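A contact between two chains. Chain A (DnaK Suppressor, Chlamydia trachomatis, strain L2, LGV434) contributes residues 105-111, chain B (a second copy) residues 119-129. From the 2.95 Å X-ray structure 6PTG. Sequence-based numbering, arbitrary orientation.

Chain A 105-111: LARLMAI
Chain B 119-129: KSQEKFEKGLL

Two helices from two copies of the DnaK suppressor cross steeply and pack A:Met109 and B:Phe124 around the close approach made at A:Ala110 and B:Gly127. Chain A is helical from A:Leu105 to A:Ala110, with phi/psi near -65/-40; A:Ile111, at -121/84, is the first residue to leave the helix, although its N still bonds to A:Arg107 O (2.7 Å). Chain B is helical from B:Lys119, continuing a helix that begins earlier, and i to i+4 bonds run through B:Leu128 N to B:Phe124 O (3.2 Å). The axes approach to 7.9 Å and their N-to-C directions differ by 79°. The register is set by A:Ala110 CA, 3.9 Å from B:Phe124 CA, and by A:Met109 CA, 5.2 Å from B:Gly127 CA.

The backbones come close at A:Ala110 and B:Gly127. A:Ala110 CB lies 3.5 Å from B:Phe124 N and 4.0 Å from B:Ser120 O, while A:Ala110 CA lies 3.8 Å from B:Lys123 O. B:Gly127 is also close: an ideal CB there would point toward chain A and fall 2.2 Å from A:Met109 O, a clash. The bare glycine leaves room for the carbonyl of A:Met109. Separately, A:Met109 SD lies 3.6 Å from B:Gly127 C and 3.8 Å from B:Leu128 N.

Apolar side chains make the other contacts. B:Phe124 (chi1 174°, t; chi2 81°) starts sideways, but its ring comes nearer to chain A. A:Met109 CB sits 3.7 Å from B:Phe124 CD1, obliquely to the ring; A:Ala106 CB is 4.1 Å from B:Phe124 CE1, and A:Ala110 CB is 4.0 Å from B:Phe124 CB. A:Ala106 O lies at the ring edge, 3.7 Å from B:Phe124 CD1, and accepts the helical bond from A:Ala110 N (3.1 Å). A:Met109 points toward chain B and folds as t, p, p (chi -172°, 65°, 53°), with CG 3.8 Å from CD2 of B:Leu128 (m, t). B:Lys123 (m, t, t, m) brings its CB to 3.8 Å from A:Ala110 CB, then leads its charged end away.

No direct hydrogen bond joins the stretches. One water bridges them, donating to A:Ala110 O (3.1 Å) and to B:Lys123 O (2.8 Å), which also accepts from B:Gly127 N (3.1 Å). The contact buries 353 Å² in total, both sides summed. Facing away from it, A:Arg107 extends as t, t, t and bonds elsewhere in the structure, and B:Gln121 NE2 makes a weak bond to B:Glu125 OE2 (3.4 Å).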

# COMPACT_ATOMS: atom_id res chain seq x y z
N LEU A 105 5.86 2.40 0.54
CA LEU A 105 5.91 1.92 1.92
C LEU A 105 4.55 1.43 2.39
O LEU A 105 4.45 0.46 3.15
CB LEU A 105 6.45 3.02 2.84
CG LEU A 105 6.54 2.77 4.35
CD1 LEU A 105 7.23 1.45 4.67
CD2 LEU A 105 7.26 3.92 5.03
N ALA A 106 3.47 2.07 1.92
CA ALA A 106 2.13 1.61 2.27
C ALA A 106 1.90 0.18 1.80
O ALA A 106 1.28 -0.62 2.50
CB ALA A 106 1.09 2.54 1.66
N ARG A 107 2.38 -0.15 0.60
CA ARG A 107 2.24 -1.50 0.07
C ARG A 107 3.05 -2.51 0.89
O ARG A 107 2.57 -3.61 1.18
CB ARG A 107 2.67 -1.52 -1.40
CG ARG A 107 2.53 -2.87 -2.07
CD ARG A 107 2.62 -2.71 -3.57
NE ARG A 107 2.97 -3.96 -4.23
CZ ARG A 107 2.09 -4.87 -4.63
NH1 ARG A 107 0.80 -4.66 -4.44
NH2 ARG A 107 2.50 -5.97 -5.23
N LEU A 108 4.28 -2.15 1.26
CA LEU A 108 5.09 -3.05 2.07
C LEU A 108 4.51 -3.20 3.47
O LEU A 108 4.56 -4.28 4.05
CB LEU A 108 6.54 -2.54 2.14
CG LEU A 108 7.31 -2.52 0.83
CD1 LEU A 108 8.61 -1.73 0.98
CD2 LEU A 108 7.59 -3.94 0.38
N MET A 109 3.98 -2.11 4.03
CA MET A 109 3.41 -2.17 5.37
C MET A 109 2.22 -3.12 5.41
O MET A 109 2.09 -3.92 6.35
CB MET A 109 2.99 -0.77 5.81
CG MET A 109 2.56 -0.66 7.25
SD MET A 109 3.94 -1.03 8.35
CE MET A 109 5.16 0.12 7.72
N ALA A 110 1.37 -3.07 4.39
CA ALA A 110 0.23 -3.97 4.33
C ALA A 110 0.62 -5.37 3.85
O ALA A 110 0.16 -6.37 4.41
CB ALA A 110 -0.85 -3.38 3.42
N ILE A 111 1.48 -5.44 2.84
CA ILE A 111 1.88 -6.72 2.24
C ILE A 111 3.39 -6.85 2.37
O ILE A 111 4.12 -6.53 1.42
CB ILE A 111 1.43 -6.80 0.77
CG1 ILE A 111 -0.03 -6.38 0.64
CG2 ILE A 111 1.62 -8.19 0.22
CD1 ILE A 111 -0.60 -6.56 -0.75
N LYS B 119 -10.26 -3.64 2.69
CA LYS B 119 -9.41 -4.78 3.03
C LYS B 119 -7.93 -4.39 3.08
O LYS B 119 -7.18 -4.89 3.92
CB LYS B 119 -9.63 -5.91 2.03
CG LYS B 119 -10.88 -6.73 2.28
CD LYS B 119 -11.03 -7.79 1.21
CE LYS B 119 -12.05 -8.84 1.61
NZ LYS B 119 -12.04 -9.99 0.65
N SER B 120 -7.49 -3.50 2.18
CA SER B 120 -6.08 -3.10 2.20
C SER B 120 -5.78 -2.19 3.37
O SER B 120 -4.69 -2.26 3.94
CB SER B 120 -5.69 -2.41 0.89
OG SER B 120 -5.69 -3.32 -0.21
N GLN B 121 -6.73 -1.34 3.76
CA GLN B 121 -6.51 -0.50 4.93
C GLN B 121 -6.41 -1.34 6.19
O GLN B 121 -5.60 -1.06 7.07
CB GLN B 121 -7.63 0.53 5.07
CG GLN B 121 -7.24 1.70 5.96
CD GLN B 121 -8.38 2.67 6.20
OE1 GLN B 121 -9.33 2.74 5.42
NE2 GLN B 121 -8.28 3.44 7.28
N GLU B 122 -7.21 -2.41 6.27
CA GLU B 122 -7.11 -3.35 7.38
C GLU B 122 -5.71 -3.95 7.46
O GLU B 122 -5.08 -3.96 8.52
CB GLU B 122 -8.17 -4.44 7.22
CG GLU B 122 -9.45 -4.12 7.96
CD GLU B 122 -10.54 -5.15 7.72
OE1 GLU B 122 -10.27 -6.36 7.89
OE2 GLU B 122 -11.67 -4.74 7.37
N LYS B 123 -5.21 -4.49 6.33
CA LYS B 123 -3.85 -5.02 6.30
C LYS B 123 -2.83 -3.95 6.67
O LYS B 123 -1.88 -4.22 7.42
CB LYS B 123 -3.53 -5.58 4.91
CG LYS B 123 -4.22 -6.88 4.52
CD LYS B 123 -3.80 -7.27 3.09
CE LYS B 123 -4.74 -8.29 2.45
NZ LYS B 123 -4.77 -9.59 3.17
N PHE B 124 -3.00 -2.73 6.15
CA PHE B 124 -2.06 -1.65 6.44
C PHE B 124 -2.06 -1.28 7.93
O PHE B 124 -0.99 -1.18 8.55
CB PHE B 124 -2.39 -0.44 5.58
CG PHE B 124 -1.58 0.78 5.90
CD1 PHE B 124 -0.29 0.93 5.41
CD2 PHE B 124 -2.11 1.79 6.69
CE1 PHE B 124 0.46 2.05 5.70
CE2 PHE B 124 -1.37 2.92 6.99
CZ PHE B 124 -0.08 3.05 6.49
N GLU B 125 -3.24 -1.07 8.51
CA GLU B 125 -3.31 -0.67 9.92
C GLU B 125 -2.71 -1.74 10.83
O GLU B 125 -2.06 -1.42 11.83
CB GLU B 125 -4.76 -0.41 10.33
CG GLU B 125 -5.52 0.68 9.58
CD GLU B 125 -5.10 2.09 9.94
OE1 GLU B 125 -4.32 2.26 10.90
OE2 GLU B 125 -5.59 3.03 9.27
N LYS B 126 -2.93 -3.02 10.50
CA LYS B 126 -2.35 -4.10 11.29
C LYS B 126 -0.83 -4.12 11.17
O LYS B 126 -0.15 -4.48 12.14
CB LYS B 126 -2.95 -5.44 10.86
CG LYS B 126 -2.41 -6.63 11.63
CD LYS B 126 -3.29 -7.86 11.44
CE LYS B 126 -2.58 -9.13 11.87
NZ LYS B 126 -3.41 -10.34 11.60
N GLY B 127 -0.29 -3.75 10.01
CA GLY B 127 1.16 -3.72 9.85
C GLY B 127 1.84 -2.68 10.72
O GLY B 127 2.92 -2.93 11.26
N LEU B 128 1.21 -1.51 10.89
CA LEU B 128 1.77 -0.46 11.74
C LEU B 128 1.95 -0.89 13.19
O LEU B 128 2.77 -0.30 13.90
CB LEU B 128 0.89 0.79 11.69
CG LEU B 128 0.82 1.55 10.37
CD1 LEU B 128 -0.14 2.70 10.51
CD2 LEU B 128 2.19 2.03 9.96
N LEU B 129 1.19 -1.89 13.65
CA LEU B 129 1.25 -2.30 15.04
C LEU B 129 2.48 -3.15 15.37
O LEU B 129 2.88 -3.20 16.53
CB LEU B 129 -0.03 -3.05 15.43
CG LEU B 129 -1.32 -2.21 15.40
CD1 LEU B 129 -2.47 -2.93 16.09
CD2 LEU B 129 -1.10 -0.83 16.00
O HOH W 1 -0.47 -6.68 7.47